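Local coordinates for protein homospermidine synthase (Legionella pneumophila subsp. pneumophila str. Philadelphia 1, PDB 2PH5) that binds nicotinamide-adenine-dinucleotide and, judging by its family, probably catalyses formation of the polyamine homospermidine, at residues W279-G284 against G438-D443; I291-T296 against V317-N322; L362-Q367 against D462-F467. All coordinates share one frame; numbering follows the deposited sequence.

Contact 1: W279-G284 against G438-D443; sequences WTPTLG and GGYYTD
Trp279 has something on both faces of its indole and something more at the edge. On one face sits the methyl group of Thr442: CG2 is 3.8 Å from the centroid of the six-membered ring and only 9° off the normal, a well-centred CH-pi contact. The opposite face meets the backbone just ahead, where Pro281 N lies 3.4 Å above the plane, displaced toward the rim. At the edge, close to the ring plane, Trp279 CH2 meets Tyr440 CB at 4.1 Å. The Tyr440 ring takes part in a second CH-pi contact, because Pro281 CB stands 3.8 Å from its centroid, 13° off the normal, while Pro281 CG leans out over the CD1 and CE1 side. One proline therefore touches both rings, its nitrogen against the indole and its pyrrolidine carbons against the phenol.

Thr442 carries OG1 anti to the backbone N (chi1 173°), which sends its methyl group down onto the indole and lets OG1 bond to the backbone N of Trp444; the Trp444 ring also meets that of Trp279. No hydrogen bond joins the two segments, and across them the contact is carbon over aromatic rings. Tyr440 and Thr442 can both reach across because they are two apart on an extended strand and project from the same side of it, with Tyr441 pointing the other way between them.

Residues 279-284 form the loop between strands 275-278 and 286-289. They pack on strand 436-442, outermost in the mixed sheet within this chain, which is paired with strand 370-378 through backbone bonds such as Tyr440 to Trp372. Pro281 also touches Trp372, and Trp279 reaches Leu362 on strand 352-364.

Contact 2: I291-T296 against V317-N322; sequences ITHAET and VHYAYN
Between Ile291 and Tyr319 a single water bridges the backbones. It accepts from Tyr319 N at 2.8 Å and lies 2.9 Å from Ile291 O, to which it can donate, although other acceptors nearby compete for its protons. The same carbonyl is pressed against the tyrosine, with Ile291 O 3.1 Å from Tyr319 CB. No direct hydrogen bond crosses this contact, so the water supplies the polar link.

The Tyr319 ring carries most of the rest. With CG anti to the backbone N (chi1 -163°), it runs alongside Ile291, both side chains pointing the same way, and CD1 comes 3.4 Å from the branch methyl CG2 of Ile291. The imidazole of His293 meets the same flank: its CD2 is 3.3 Å from Tyr319 CD1, which lies in the imidazole plane at its edge. The two ring planes are inclined at 59°. Tyr321 CB rests over one face of the Tyr319 ring, and the phenol oxygen is bonded to Glu207.

In the fold, this is where the loop after strand 286-289 runs into helix 295-302 beside strand 311-322 of the mixed sheet, within the saccharopine dehydrogenase C-terminal family region. The NAD site is close by: Tyr319 packs on Asn159 and His293 on Pro160, both NAD-binding residues, and the His293 side chain is about 6 Å from the bound NAD.

Further along, Thr296 turns its methyl group, not its hydroxyl, toward the strand, placing CG2 3.2 Å from Val317 O. The imidazole end of His318 leads away from the loop, and ND1 bonds the carbonyl oxygen of its own neighbour, Tyr319 O, at 3.2 Å; the donor sits well above the carbonyl plane, 72° out of it.

Contact 3: L362-Q367 against D462-F467; sequences LLMGNQ and DPWQFF
Met364, modelled as selenomethionine, makes a Met-aromatic contact with Trp464, whose own backbone belongs to a type I beta turn running from Asp462 to Gln465. The side chain of Met364 lies over the indole as a bent arm. Its CB is centred above the six-membered ring, 3.5 Å from the centroid and 9° off the normal, which makes a CH-pi contact. From there CG is turned anti to the carbonyl carbon (chi1 -59°) and passes over the rim, 3.4 Å from Trp464 CZ3. Further bends at chi2 and chi3 fold the chain so that the selenium sits above the ring plane but out past the CZ3-CE3 edge: SE is 3.5 Å from Trp464 CZ3, and its line to the centroid of the six-membered ring is oblique.

Gly365 extends the same layer toward the five-membered ring. Its N stands above the indole plane, 3.6 Å from Trp464 NE1, and no hydrogen bond forms between them. The chain can turn here at backbone angles that only glycine tolerates easily, immediately after strand 352-364 ends.

Trp464 also has CG anti to the carbonyl carbon and beside its backbone N, which lays the indole broadside against the end of that strand. The other face of the indole is met by Pro463 CG, from the residue just before it. Ala370 on strand 370-378 touches both Trp464 and Met364, tying the contact to the neighbouring strand of the mixed sheet.

Behind the ring, the turn holds the tryptophan backbone in place. Gln465 N bonds to Asp462 O, closing the turn ahead of helix 466-469, and an Asx turn is nested within it: Trp464 N donates to Asp462 OD2 at 3.0 Å, meeting that oxygen from above the carboxylate plane.

In the fold
All three contacts reach one mixed sheet, from different places. Contact 2 is buried, its centre about 9 Å from the centre of the chain, and lies close to the NAD site. Contact 1 is a surface contact and contact 3 is partly buried, their centres about 20 and 22 Å from that point. None has a direct hydrogen bond across, and only contact 2 has a bridging water; contacts 1 and 3 rest on groups laid over ring faces. Strands 436-442 of contact 1 and 352-364 of contact 3 flank strand 370-378, and the two contacts touch where Trp279 packs on Leu362. Contacts 2 and 3 meet through His318 and Phe466. Along the chain, contact 2 is nested within contact 1.

Contact 1: W279-G284 against G438-D443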
loop_
_atom_site.group_PDB
_atom_site.type_symbol
_atom_site.label_atom_id
_atom_site.label_comp_id
_atom_site.label_asym_id
_atom_site.label_seq_id
_atom_site.Cartn_x
_atom_site.Cartn_y
_atom_site.Cartn_z
ATOM N N TRP A 279 -11.621 -13.371 -4.933
ATOM C CA TRP A 279 -10.906 -14.584 -4.563
ATOM C C TRP A 279 -10.000 -15.113 -5.660
ATOM O O TRP A 279 -10.319 -15.022 -6.846
ATOM C CB TRP A 279 -11.915 -15.666 -4.190
ATOM C CG TRP A 279 -11.295 -16.906 -3.657
ATOM C CD1 TRP A 279 -10.995 -17.170 -2.358
ATOM C CD2 TRP A 279 -10.913 -18.066 -4.405
ATOM N NE1 TRP A 279 -10.455 -18.426 -2.240
ATOM C CE2 TRP A 279 -10.392 -19.001 -3.483
ATOM C CE3 TRP A 279 -10.961 -18.408 -5.764
ATOM C CZ2 TRP A 279 -9.922 -20.263 -3.874
ATOM C CZ3 TRP A 279 -10.494 -19.659 -6.152
ATOM C CH2 TRP A 279 -9.983 -20.572 -5.206
ATOM N N THR A 280 -8.883 -15.700 -5.240
ATOM C CA THR A 280 -7.901 -16.267 -6.152
ATOM C C THR A 280 -7.480 -17.616 -5.548
ATOM O O THR A 280 -7.387 -17.753 -4.334
ATOM C CB THR A 280 -6.690 -15.304 -6.289
ATOM O OG1 THR A 280 -6.128 -15.420 -7.597
ATOM C CG2 THR A 280 -5.618 -15.619 -5.244
ATOM N N PRO A 281 -7.228 -18.632 -6.390
ATOM C CA PRO A 281 -6.831 -19.951 -5.868
ATOM C C PRO A 281 -5.541 -20.026 -5.041
ATOM O O PRO A 281 -5.547 -20.565 -3.934
ATOM C CB PRO A 281 -6.801 -20.829 -7.126
ATOM C CG PRO A 281 -6.536 -19.849 -8.238
ATOM C CD PRO A 281 -7.366 -18.651 -7.859
ATOM N N THR A 282 -4.447 -19.477 -5.557
ATOM C CA THR A 282 -3.171 -19.507 -4.843
ATOM C C THR A 282 -3.187 -18.831 -3.467
ATOM O O THR A 282 -2.797 -19.448 -2.474
ATOM C CB THR A 282 -2.059 -18.878 -5.691
ATOM O OG1 THR A 282 -1.960 -19.578 -6.935
ATOM C CG2 THR A 282 -0.728 -18.963 -4.969
ATOM N N LEU A 283 -3.610 -17.570 -3.395
ATOM C CA LEU A 283 -3.663 -16.893 -2.096
ATOM C C LEU A 283 -5.037 -16.897 -1.433
ATOM O O LEU A 283 -5.135 -16.915 -0.204
ATOM C CB LEU A 283 -3.153 -15.451 -2.194
ATOM C CG LEU A 283 -1.632 -15.309 -2.071
ATOM C CD1 LEU A 283 -1.141 -16.127 -0.876
ATOM C CD2 LEU A 283 -0.967 -15.798 -3.346
ATOM N N GLY A 284 -6.099 -16.885 -2.233
ATOM C CA GLY A 284 -7.439 -16.896 -1.664
ATOM C C GLY A 284 -8.075 -15.520 -1.580
ATOM O O GLY A 284 -7.754 -14.636 -2.377
ATOM N N GLY A 438 -6.722 -23.897 -15.135
ATOM C CA GLY A 438 -7.849 -24.737 -14.760
ATOM C C GLY A 438 -8.870 -24.036 -13.868
ATOM O O GLY A 438 -8.759 -22.838 -13.588
ATOM N N GLY A 439 -9.866 -24.798 -13.421
ATOM C CA GLY A 439 -10.911 -24.258 -12.568
ATOM C C GLY A 439 -10.749 -24.661 -11.114
ATOM O O GLY A 439 -10.150 -25.688 -10.799
ATOM N N TYR A 440 -11.274 -23.834 -10.221
ATOM C CA TYR A 440 -11.188 -24.097 -8.798
ATOM C C TYR A 440 -12.473 -23.649 -8.115
ATOM O O TYR A 440 -12.925 -22.512 -8.287
ATOM C CB TYR A 440 -10.010 -23.347 -8.177
ATOM C CG TYR A 440 -8.688 -23.565 -8.867
ATOM C CD1 TYR A 440 -8.368 -22.875 -10.037
ATOM C CD2 TYR A 440 -7.740 -24.439 -8.332
ATOM C CE1 TYR A 440 -7.134 -23.041 -10.654
ATOM C CE2 TYR A 440 -6.503 -24.616 -8.937
ATOM C CZ TYR A 440 -6.204 -23.909 -10.099
ATOM O OH TYR A 440 -4.967 -24.060 -10.687
ATOM N N TYR A 441 -13.054 -24.561 -7.345
ATOM C CA TYR A 441 -14.274 -24.301 -6.597
ATOM C C TYR A 441 -13.863 -23.866 -5.196
ATOM O O TYR A 441 -12.793 -24.239 -4.714
ATOM C CB TYR A 441 -15.116 -25.579 -6.505
ATOM C CG TYR A 441 -15.967 -25.853 -7.721
ATOM C CD1 TYR A 441 -17.099 -25.085 -7.981
ATOM C CD2 TYR A 441 -15.627 -26.853 -8.633
ATOM C CE1 TYR A 441 -17.872 -25.298 -9.119
ATOM C CE2 TYR A 441 -16.395 -27.076 -9.780
ATOM C CZ TYR A 441 -17.514 -26.289 -10.014
ATOM O OH TYR A 441 -18.263 -26.474 -11.155
ATOM N N THR A 442 -14.705 -23.071 -4.550
ATOM C CA THR A 442 -14.424 -22.629 -3.192
ATOM C C THR A 442 -15.696 -22.255 -2.463
ATOM O O THR A 442 -16.649 -21.774 -3.070
ATOM C CB THR A 442 -13.491 -21.407 -3.147
ATOM O OG1 THR A 442 -13.399 -20.947 -1.795
ATOM C CG2 THR A 442 -14.030 -20.280 -4.014
ATOM N N ASP A 443 -15.691 -22.479 -1.154
ATOM C CA ASP A 443 -16.827 -22.171 -0.294
ATOM C C ASP A 443 -16.730 -20.743 0.221
ATOM O O ASP A 443 -17.487 -20.332 1.099
ATOM C CB ASP A 443 -16.878 -23.141 0.898
ATOM C CG ASP A 443 -15.608 -23.107 1.745
ATOM O OD1 ASP A 443 -15.551 -23.833 2.758
ATOM O OD2 ASP A 443 -14.664 -22.363 1.403
#

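Contact 2: I291-T296 against V317-N322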
loop_
_atom_site.group_PDB
_atom_site.type_symbol
_atom_site.label_atom_id
_atom_site.label_comp_id
_atom_site.label_asym_id
_atom_site.label_seq_id
_atom_site.Cartn_x
_atom_site.Cartn_y
_atom_site.Cartn_z
ATOM N N ILE A 291 -10.272 -1.434 -10.540
ATOM C CA ILE A 291 -9.738 -0.769 -11.721
ATOM C C ILE A 291 -10.686 -0.962 -12.890
ATOM O O ILE A 291 -11.130 -2.068 -13.163
ATOM C CB ILE A 291 -8.345 -1.342 -12.113
ATOM C CG1 ILE A 291 -7.233 -0.416 -11.628
ATOM C CG2 ILE A 291 -8.217 -1.459 -13.619
ATOM C CD1 ILE A 291 -7.196 -0.225 -10.163
ATOM N N THR A 292 -10.976 0.119 -13.594
ATOM C CA THR A 292 -11.884 0.078 -14.731
ATOM C C THR A 292 -11.285 -0.627 -15.959
ATOM O O THR A 292 -10.069 -0.801 -16.051
ATOM C CB THR A 292 -12.245 1.508 -15.132
ATOM O OG1 THR A 292 -11.084 2.151 -15.673
ATOM C CG2 THR A 292 -12.709 2.296 -13.915
ATOM N N HIS A 293 -12.142 -1.043 -16.892
ATOM C CA HIS A 293 -11.674 -1.667 -18.140
ATOM C C HIS A 293 -12.671 -1.573 -19.293
ATOM O O HIS A 293 -13.810 -1.127 -19.123
ATOM C CB HIS A 293 -11.265 -3.126 -17.921
ATOM C CG HIS A 293 -9.786 -3.361 -18.024
ATOM N ND1 HIS A 293 -9.090 -3.244 -19.211
ATOM C CD2 HIS A 293 -8.872 -3.708 -17.088
ATOM C CE1 HIS A 293 -7.815 -3.511 -19.000
ATOM N NE2 HIS A 293 -7.654 -3.796 -17.719
ATOM N N ALA A 294 -12.235 -1.997 -20.474
ATOM C CA ALA A 294 -13.081 -1.929 -21.663
ATOM C C ALA A 294 -14.083 -3.067 -21.753
ATOM O O ALA A 294 -15.285 -2.836 -21.904
ATOM C CB ALA A 294 -12.208 -1.907 -22.918
ATOM N N GLU A 295 -13.577 -4.292 -21.655
ATOM C CA GLU A 295 -14.402 -5.489 -21.754
ATOM C C GLU A 295 -15.439 -5.666 -20.642
ATOM O O GLU A 295 -15.944 -6.772 -20.432
ATOM C CB GLU A 295 -13.506 -6.736 -21.823
ATOM C CG GLU A 295 -13.701 -7.581 -23.087
ATOM C CD GLU A 295 -12.840 -8.837 -23.112
ATOM O OE1 GLU A 295 -12.977 -9.630 -24.067
ATOM O OE2 GLU A 295 -12.028 -9.034 -22.187
ATOM N N THR A 296 -15.752 -4.592 -19.924
ATOM C CA THR A 296 -16.748 -4.685 -18.863
ATOM C C THR A 296 -18.136 -4.559 -19.484
ATOM O O THR A 296 -19.017 -5.376 -19.228
ATOM C CB THR A 296 -16.578 -3.571 -17.804
ATOM O OG1 THR A 296 -15.278 -3.668 -17.215
ATOM C CG2 THR A 296 -17.629 -3.704 -16.717
ATOM N N VAL A 317 -20.610 -7.285 -13.478
ATOM C CA VAL A 317 -19.271 -7.546 -13.989
ATOM C C VAL A 317 -18.333 -6.369 -13.762
ATOM O O VAL A 317 -18.642 -5.233 -14.128
ATOM C CB VAL A 317 -19.274 -7.829 -15.512
ATOM C CG1 VAL A 317 -17.864 -8.203 -15.968
ATOM C CG2 VAL A 317 -20.260 -8.943 -15.841
ATOM N N HIS A 318 -17.184 -6.661 -13.163
ATOM C CA HIS A 318 -16.172 -5.662 -12.908
ATOM C C HIS A 318 -14.844 -6.338 -12.589
ATOM O O HIS A 318 -14.782 -7.556 -12.417
ATOM C CB HIS A 318 -16.601 -4.708 -11.778
ATOM C CG HIS A 318 -16.641 -5.332 -10.418
ATOM N ND1 HIS A 318 -15.502 -5.722 -9.745
ATOM C CD2 HIS A 318 -17.678 -5.579 -9.581
ATOM C CE1 HIS A 318 -15.837 -6.178 -8.551
ATOM N NE2 HIS A 318 -17.150 -6.101 -8.425
ATOM N N TYR A 319 -13.793 -5.528 -12.519
ATOM C CA TYR A 319 -12.429 -5.980 -12.278
ATOM C C TYR A 319 -12.055 -5.889 -10.780
ATOM O O TYR A 319 -12.431 -4.941 -10.094
ATOM C CB TYR A 319 -11.497 -5.100 -13.142
ATOM C CG TYR A 319 -10.083 -5.602 -13.390
ATOM C CD1 TYR A 319 -9.111 -4.760 -13.952
ATOM C CD2 TYR A 319 -9.712 -6.909 -13.061
ATOM C CE1 TYR A 319 -7.795 -5.213 -14.174
ATOM C CE2 TYR A 319 -8.412 -7.373 -13.277
ATOM C CZ TYR A 319 -7.462 -6.521 -13.833
ATOM O OH TYR A 319 -6.182 -6.991 -14.053
ATOM N N ALA A 320 -11.338 -6.897 -10.282
ATOM C CA ALA A 320 -10.863 -6.958 -8.890
ATOM C C ALA A 320 -9.361 -7.230 -9.024
ATOM O O ALA A 320 -8.916 -8.382 -8.985
ATOM C CB ALA A 320 -11.548 -8.110 -8.139
ATOM N N TYR A 321 -8.594 -6.161 -9.191
ATOM C CA TYR A 321 -7.151 -6.242 -9.412
ATOM C C TYR A 321 -6.258 -5.984 -8.213
ATOM O O TYR A 321 -6.490 -5.072 -7.425
ATOM C CB TYR A 321 -6.758 -5.250 -10.513
ATOM C CG TYR A 321 -5.311 -5.309 -10.973
ATOM C CD1 TYR A 321 -4.614 -4.142 -11.275
ATOM C CD2 TYR A 321 -4.663 -6.532 -11.186
ATOM C CE1 TYR A 321 -3.321 -4.183 -11.785
ATOM C CE2 TYR A 321 -3.360 -6.582 -11.701
ATOM C CZ TYR A 321 -2.698 -5.402 -11.999
ATOM O OH TYR A 321 -1.424 -5.439 -12.520
ATOM N N ASN A 322 -5.213 -6.791 -8.104
ATOM C CA ASN A 322 -4.235 -6.637 -7.042
ATOM C C ASN A 322 -2.904 -6.771 -7.769
ATOM O O ASN A 322 -2.459 -7.884 -8.071
ATOM C CB ASN A 322 -4.382 -7.735 -5.997
ATOM C CG ASN A 322 -3.541 -7.477 -4.764
ATOM O OD1 ASN A 322 -3.390 -8.347 -3.912
ATOM N ND2 ASN A 322 -2.994 -6.276 -4.659
HETATM O O HOH W 1 -13.914 -2.844 -13.392
#

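Contact 3: L362-Q367 against D462-F467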
loop_
_atom_site.group_PDB
_atom_site.type_symbol
_atom_site.label_atom_id
_atom_site.label_comp_id
_atom_site.label_asym_id
_atom_site.label_seq_id
_atom_site.Cartn_x
_atom_site.Cartn_y
_atom_site.Cartn_z
ATOM N N LEU A 362 -13.796 -15.083 -11.927
ATOM C CA LEU A 362 -14.521 -15.686 -10.833
ATOM C C LEU A 362 -16.010 -15.597 -11.107
ATOM O O LEU A 362 -16.550 -14.500 -11.270
ATOM C CB LEU A 362 -14.175 -14.945 -9.544
ATOM C CG LEU A 362 -14.716 -15.459 -8.213
ATOM C CD1 LEU A 362 -14.246 -16.896 -8.006
ATOM C CD2 LEU A 362 -14.225 -14.549 -7.071
ATOM N N LEU A 363 -16.674 -16.746 -11.187
ATOM C CA LEU A 363 -18.121 -16.763 -11.407
ATOM C C LEU A 363 -18.789 -17.133 -10.091
ATOM O O LEU A 363 -18.486 -18.178 -9.526
ATOM C CB LEU A 363 -18.499 -17.780 -12.481
ATOM C CG LEU A 363 -18.144 -17.328 -13.891
ATOM C CD1 LEU A 363 -16.628 -17.232 -14.043
ATOM C CD2 LEU A 363 -18.716 -18.311 -14.883
HETATM N N MSE A 364 -19.676 -16.272 -9.600
HETATM C CA MSE A 364 -20.378 -16.509 -8.335
HETATM C C MSE A 364 -21.895 -16.625 -8.517
HETATM O O MSE A 364 -22.472 -15.973 -9.389
HETATM C CB MSE A 364 -20.080 -15.371 -7.354
HETATM C CG MSE A 364 -18.606 -15.188 -7.018
HETATM SE SE MSE A 364 -18.141 -13.324 -6.638
HETATM C CE MSE A 364 -17.639 -12.791 -8.436
ATOM N N GLY A 365 -22.531 -17.454 -7.689
ATOM C CA GLY A 365 -23.971 -17.635 -7.767
ATOM C C GLY A 365 -24.439 -19.081 -7.836
ATOM O O GLY A 365 -25.470 -19.436 -7.258
ATOM N N ASN A 366 -23.685 -19.919 -8.540
ATOM C CA ASN A 366 -24.043 -21.323 -8.685
ATOM C C ASN A 366 -23.933 -22.101 -7.378
ATOM O O ASN A 366 -23.042 -21.860 -6.565
ATOM C CB ASN A 366 -23.178 -21.994 -9.760
ATOM C CG ASN A 366 -23.606 -23.425 -10.034
ATOM O OD1 ASN A 366 -23.092 -24.365 -9.429
ATOM N ND2 ASN A 366 -24.567 -23.594 -10.939
ATOM N N GLN A 367 -24.850 -23.047 -7.199
ATOM C CA GLN A 367 -24.909 -23.863 -5.995
ATOM C C GLN A 367 -23.619 -24.624 -5.685
ATOM O O GLN A 367 -23.313 -24.865 -4.519
ATOM C CB GLN A 367 -26.090 -24.829 -6.099
ATOM C CG GLN A 367 -25.997 -25.790 -7.273
ATOM C CD GLN A 367 -27.330 -26.446 -7.620
ATOM O OE1 GLN A 367 -27.375 -27.389 -8.416
ATOM N NE2 GLN A 367 -28.422 -25.943 -7.033
ATOM N N ASP A 462 -28.055 -12.280 0.771
ATOM C CA ASP A 462 -27.391 -12.671 -0.458
ATOM C C ASP A 462 -25.966 -12.145 -0.439
ATOM O O ASP A 462 -25.720 -10.958 -0.672
ATOM C CB ASP A 462 -28.151 -12.100 -1.649
ATOM C CG ASP A 462 -27.480 -12.410 -2.956
ATOM O OD1 ASP A 462 -27.901 -11.840 -3.985
ATOM O OD2 ASP A 462 -26.531 -13.223 -2.955
ATOM N N PRO A 463 -25.004 -13.038 -0.178
ATOM C CA PRO A 463 -23.585 -12.692 -0.115
ATOM C C PRO A 463 -23.052 -12.111 -1.409
ATOM O O PRO A 463 -22.096 -11.338 -1.415
ATOM C CB PRO A 463 -22.928 -14.020 0.251
ATOM C CG PRO A 463 -23.803 -15.017 -0.427
ATOM C CD PRO A 463 -25.192 -14.500 -0.153
ATOM N N TRP A 464 -23.689 -12.462 -2.513
ATOM C CA TRP A 464 -23.226 -11.964 -3.794
ATOM C C TRP A 464 -23.704 -10.562 -4.138
ATOM O O TRP A 464 -23.650 -10.160 -5.294
ATOM C CB TRP A 464 -23.625 -12.947 -4.872
ATOM C CG TRP A 464 -23.155 -14.306 -4.546
ATOM C CD1 TRP A 464 -23.900 -15.443 -4.531
ATOM C CD2 TRP A 464 -21.814 -14.691 -4.216
ATOM N NE1 TRP A 464 -23.109 -16.523 -4.217
ATOM C CE2 TRP A 464 -21.823 -16.091 -4.020
ATOM C CE3 TRP A 464 -20.607 -13.993 -4.069
ATOM C CZ2 TRP A 464 -20.667 -16.814 -3.686
ATOM C CZ3 TRP A 464 -19.457 -14.709 -3.736
ATOM C CH2 TRP A 464 -19.499 -16.110 -3.549
ATOM N N GLN A 465 -24.163 -9.815 -3.140
ATOM C CA GLN A 465 -24.621 -8.447 -3.366
ATOM C C GLN A 465 -23.433 -7.496 -3.346
ATOM O O GLN A 465 -22.580 -7.585 -2.460
ATOM C CB GLN A 465 -25.606 -8.018 -2.272
ATOM C CG GLN A 465 -26.976 -8.648 -2.393
ATOM C CD GLN A 465 -27.826 -7.993 -3.456
ATOM O OE1 GLN A 465 -28.522 -8.666 -4.210
ATOM N NE2 GLN A 465 -27.789 -6.675 -3.509
ATOM N N PHE A 466 -23.384 -6.574 -4.301
ATOM C CA PHE A 466 -22.284 -5.618 -4.358
ATOM C C PHE A 466 -22.130 -4.911 -3.006
ATOM O O PHE A 466 -21.028 -4.532 -2.603
ATOM C CB PHE A 466 -22.520 -4.597 -5.476
ATOM C CG PHE A 466 -21.336 -3.707 -5.742
ATOM C CD1 PHE A 466 -21.420 -2.334 -5.528
ATOM C CD2 PHE A 466 -20.123 -4.248 -6.190
ATOM C CE1 PHE A 466 -20.321 -1.514 -5.752
ATOM C CE2 PHE A 466 -19.019 -3.432 -6.417
ATOM C CZ PHE A 466 -19.115 -2.061 -6.198
ATOM N N PHE A 467 -23.243 -4.766 -2.299
ATOM C CA PHE A 467 -23.257 -4.136 -0.984
ATOM C C PHE A 467 -22.263 -4.840 -0.036
ATOM O O PHE A 467 -21.667 -4.195 0.829
ATOM C CB PHE A 467 -24.683 -4.208 -0.421
ATOM C CG PHE A 467 -24.910 -3.373 0.804
ATOM C CD1 PHE A 467 -24.957 -1.987 0.726
ATOM C CD2 PHE A 467 -25.118 -3.979 2.034
ATOM C CE1 PHE A 467 -25.213 -1.217 1.859
ATOM C CE2 PHE A 467 -25.375 -3.222 3.174
ATOM C CZ PHE A 467 -25.423 -1.837 3.088
#